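Local coordinates for alpha-acetolactate decarboxylase (PDB 5XNE), which catalyses the decarboxylation of (2S)-2-acetolactate to (R)-acetoin and carbon dioxide, a step in the route from pyruvate to butanediol, at the interface of chains A and B. Numbering follows the deposited sequence. Chains: chain A/B, Alpha-acetolactate decarboxylase.

Contact 1: the interface of chains A and B. Residues chain A 9, 167, 207, 209, 215; chain B 109, 163, 205.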
# COMPACT_ATOMS: atom_id res chain seq x y z
N THR A 9 3.13 -8.24 -3.79
CA THR A 9 3.12 -8.13 -2.34
C THR A 9 3.91 -9.22 -1.65
O THR A 9 4.04 -10.35 -2.15
CB THR A 9 1.68 -8.18 -1.76
OG1 THR A 9 1.19 -9.54 -1.80
CG2 THR A 9 0.75 -7.26 -2.53
N ILE A 167 2.50 -5.52 2.17
CA ILE A 167 2.82 -5.18 0.80
C ILE A 167 4.33 -5.30 0.62
O ILE A 167 4.80 -6.08 -0.20
CB ILE A 167 2.35 -3.77 0.43
CG1 ILE A 167 0.82 -3.74 0.39
CG2 ILE A 167 2.94 -3.36 -0.92
CD1 ILE A 167 0.24 -2.34 0.32
N LEU A 207 2.03 0.49 -6.12
CA LEU A 207 1.93 -0.96 -6.13
C LEU A 207 1.35 -1.47 -7.44
O LEU A 207 0.25 -1.08 -7.83
CB LEU A 207 1.06 -1.42 -4.97
CG LEU A 207 0.67 -2.89 -4.92
CD1 LEU A 207 1.90 -3.78 -4.77
CD2 LEU A 207 -0.30 -3.12 -3.78
N LEU A 209 0.13 -4.86 -9.36
CA LEU A 209 -0.26 -6.26 -9.14
C LEU A 209 -0.07 -7.06 -10.42
O LEU A 209 -0.34 -6.56 -11.50
CB LEU A 209 -1.72 -6.34 -8.68
CG LEU A 209 -2.02 -5.42 -7.49
CD1 LEU A 209 -3.52 -5.42 -7.18
CD2 LEU A 209 -1.19 -5.88 -6.31
N PHE A 215 -1.53 -15.22 -8.91
CA PHE A 215 -1.78 -14.12 -7.99
C PHE A 215 -3.28 -13.93 -7.78
O PHE A 215 -3.72 -13.73 -6.66
CB PHE A 215 -1.16 -12.81 -8.49
CG PHE A 215 -1.39 -11.67 -7.55
CD1 PHE A 215 -0.59 -11.52 -6.43
CD2 PHE A 215 -2.44 -10.77 -7.76
CE1 PHE A 215 -0.80 -10.49 -5.54
CE2 PHE A 215 -2.66 -9.72 -6.85
CZ PHE A 215 -1.84 -9.59 -5.74
N PHE B 109 -7.92 -4.40 -6.69
CA PHE B 109 -8.72 -3.24 -6.29
C PHE B 109 -9.90 -3.05 -7.24
O PHE B 109 -9.74 -3.24 -8.45
CB PHE B 109 -7.87 -1.97 -6.28
CG PHE B 109 -6.80 -1.95 -5.22
CD1 PHE B 109 -5.61 -2.66 -5.39
CD2 PHE B 109 -6.97 -1.21 -4.06
CE1 PHE B 109 -4.62 -2.65 -4.40
CE2 PHE B 109 -5.98 -1.19 -3.07
CZ PHE B 109 -4.82 -1.90 -3.25
N TYR B 163 -4.55 -6.84 2.26
CA TYR B 163 -3.16 -6.40 2.45
C TYR B 163 -3.00 -4.87 2.47
O TYR B 163 -1.97 -4.36 2.89
CB TYR B 163 -2.24 -7.02 1.39
CG TYR B 163 -2.60 -6.74 -0.05
CD1 TYR B 163 -2.43 -5.46 -0.61
CD2 TYR B 163 -3.08 -7.75 -0.87
CE1 TYR B 163 -2.76 -5.20 -1.93
CE2 TYR B 163 -3.40 -7.51 -2.20
CZ TYR B 163 -3.23 -6.23 -2.72
OH TYR B 163 -3.56 -5.98 -4.02
N MET B 205 -2.20 0.48 -7.26
CA MET B 205 -2.59 1.47 -6.27
C MET B 205 -1.42 2.42 -6.09
O MET B 205 -0.33 1.97 -5.73
CB MET B 205 -2.96 0.85 -4.93
CG MET B 205 -3.26 1.93 -3.90
SD MET B 205 -3.03 1.43 -2.21
CE MET B 205 -1.30 0.97 -2.20
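B:Tyr163 reaches into chain A with CG set between its own backbone N and carbonyl carbon (chi1 58°), which carries the ring across the interface, in among A:Thr9, A:Ile167, A:Leu207 and A:Leu209. A:Leu207 comes from the opposite direction: its CG lies anti to the backbone N (chi1 172°), and its CD2 methyl ends 3.7 Å from CE1 of the tyrosine. The methyl CG2 of A:Thr9 sits over the middle of one face of the ring, 3.9 Å from the centroid, in a CH-pi contact, while the threonine side chain as a whole crosses the tyrosine at about a right angle. Nearer the ring's root, CG1 of A:Ile167 packs 3.8 Å from CD1 of B:Tyr163. At the far end the phenol oxygen points into the fork of A:Leu209, with CD1 at 3.2 Å and CD2 at 3.3 Å from OH, a tight apolar fit around a polar atom. An alanine in place of B:Tyr163 would probably leave the A:Thr9 methyl without its aromatic face and open a gap between A:Ile167 and the A:Leu209 fork. A:Leu209 CD1 also meets B:Phe109 in the plane of that ring, at its edge, and B:Met205 CB lies over one face of the same phenylalanine, offset toward the rim. Beside this packing the strands 204-208 of the two chains run antiparallel and form a beta bridge between A:Leu207 and B:Met205, so that pairing continues from one subunit into the other in the two-fold pair of the deposited assembly, which is probably the natural dimer. A:Leu207 N donates to B:Met205 O at 2.8 Å, and the reciprocal bond runs from B:Met205 N to A:Leu207 O at 3.0 Å.

Contact 2: the interface of chains A and B. Residues chain A 215-218, 220; chain B 104-105, 107.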
# COMPACT_ATOMS: atom_id res chain seq x y z
N PHE A 215 -1.53 -15.22 -8.91
CA PHE A 215 -1.78 -14.12 -7.99
C PHE A 215 -3.28 -13.93 -7.78
O PHE A 215 -3.72 -13.73 -6.66
CB PHE A 215 -1.16 -12.81 -8.49
CG PHE A 215 -1.39 -11.67 -7.55
CD1 PHE A 215 -0.59 -11.52 -6.43
CD2 PHE A 215 -2.44 -10.77 -7.76
CE1 PHE A 215 -0.80 -10.49 -5.54
CE2 PHE A 215 -2.66 -9.72 -6.85
CZ PHE A 215 -1.84 -9.59 -5.74
N PHE A 216 -4.05 -13.96 -8.86
CA PHE A 216 -5.51 -13.81 -8.74
C PHE A 216 -6.10 -14.82 -7.74
O PHE A 216 -6.99 -14.48 -6.94
CB PHE A 216 -6.19 -14.00 -10.10
CG PHE A 216 -6.18 -12.78 -10.98
CD1 PHE A 216 -5.07 -11.95 -11.05
CD2 PHE A 216 -7.29 -12.48 -11.77
CE1 PHE A 216 -5.07 -10.85 -11.88
CE2 PHE A 216 -7.29 -11.37 -12.61
CZ PHE A 216 -6.17 -10.55 -12.67
N ASN A 217 -5.60 -16.05 -7.79
CA ASN A 217 -6.15 -17.15 -6.99
C ASN A 217 -5.47 -17.36 -5.64
O ASN A 217 -5.88 -18.22 -4.86
CB ASN A 217 -6.09 -18.45 -7.80
CG ASN A 217 -6.97 -18.41 -9.03
OD1 ASN A 217 -8.04 -17.80 -9.03
ND2 ASN A 217 -6.54 -19.10 -10.10
N ALA A 218 -4.43 -16.58 -5.35
CA ALA A 218 -3.70 -16.71 -4.09
C ALA A 218 -4.56 -16.43 -2.87
O ALA A 218 -5.48 -15.61 -2.91
CB ALA A 218 -2.48 -15.79 -4.09
N LEU A 220 -4.45 -14.60 0.39
CA LEU A 220 -3.67 -13.54 1.01
C LEU A 220 -4.31 -13.08 2.31
O LEU A 220 -4.12 -11.94 2.73
CB LEU A 220 -3.52 -12.36 0.05
CG LEU A 220 -2.90 -12.70 -1.31
CD1 LEU A 220 -2.65 -11.44 -2.13
CD2 LEU A 220 -1.61 -13.47 -1.12
N PRO B 104 -13.13 -11.33 -10.11
CA PRO B 104 -12.06 -12.18 -10.65
C PRO B 104 -11.07 -12.57 -9.55
O PRO B 104 -10.49 -13.66 -9.58
CB PRO B 104 -11.39 -11.28 -11.69
CG PRO B 104 -12.44 -10.31 -12.09
CD PRO B 104 -13.27 -10.07 -10.86
N SER B 105 -10.89 -11.69 -8.57
CA SER B 105 -9.95 -11.95 -7.50
C SER B 105 -10.19 -11.04 -6.30
O SER B 105 -10.47 -9.85 -6.47
CB SER B 105 -8.51 -11.76 -7.99
OG SER B 105 -7.57 -11.83 -6.91
N ASN B 107 -7.82 -10.19 -4.52
CA ASN B 107 -6.50 -9.60 -4.33
C ASN B 107 -6.27 -8.36 -5.19
O ASN B 107 -5.16 -7.85 -5.24
CB ASN B 107 -5.43 -10.65 -4.62
CG ASN B 107 -5.61 -11.90 -3.79
OD1 ASN B 107 -6.04 -11.83 -2.63
ND2 ASN B 107 -5.30 -13.05 -4.37
O HOH W 1 -6.92 -13.57 -0.78
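A:Phe215 and A:Phe216 keep helical backbone torsions in the short helix 213-217, and the chain turns extended at A:Ala218 (psi 150°), so that the carbonyls of all three meet a loop of chain B in the two-fold pair of this alpha-acetolactate decarboxylase family member, which may be its natural dimer. The amide nitrogen of B:Asn107 bridges two of them. ND2 donates to A:Phe215 O at 2.9 Å, nearly along the C=O axis, and to A:Ala218 O at 3.0 Å with an almost straight N-H (176°); both acceptors lie close to the plane of the amide, and this pair of bonds should fix its rotation. OD1 of the same amide meets a water 2.7 Å away, which in turn lies 2.9 Å from A:Leu220 N. A:Leu220 brings its CD1 methyl to 3.4 Å from the amide carbon CG of B:Asn107. The A:Phe215 ring is turned well away from the amide plane, and its CE2 lies against B:Asn107 CB. B:Ser105 OG, anti to the backbone N (chi1 172°), donates to A:Phe216 O at 2.7 Å, in the carbonyl plane and on a lone pair. The hydroxyl is itself held by B:Asn107 N, which donates to OG at 2.9 Å, and B:Ser105 CB packs 3.7 Å from A:Phe216 CA.

Contacts 1 and 2 are neighbouring parts of one two-fold interface, with the centres of their C-alpha atoms about 10 Å apart, and each recurs with the chains exchanged. A:Phe215 belongs to both: its ring lies at the margin of contact 1, near the B:Tyr163 hydroxyl, and its carbonyl takes part in the polar contacts of contact 2. On chain B, the segment leading into strand 109-115 supplies contact 2, and the first residue of that strand supplies contact 1. Strand pairing flanked by apolar side-chain packing thus adjoins a helix end read by loop side chains, a combination that would favour a defined subunit orientation.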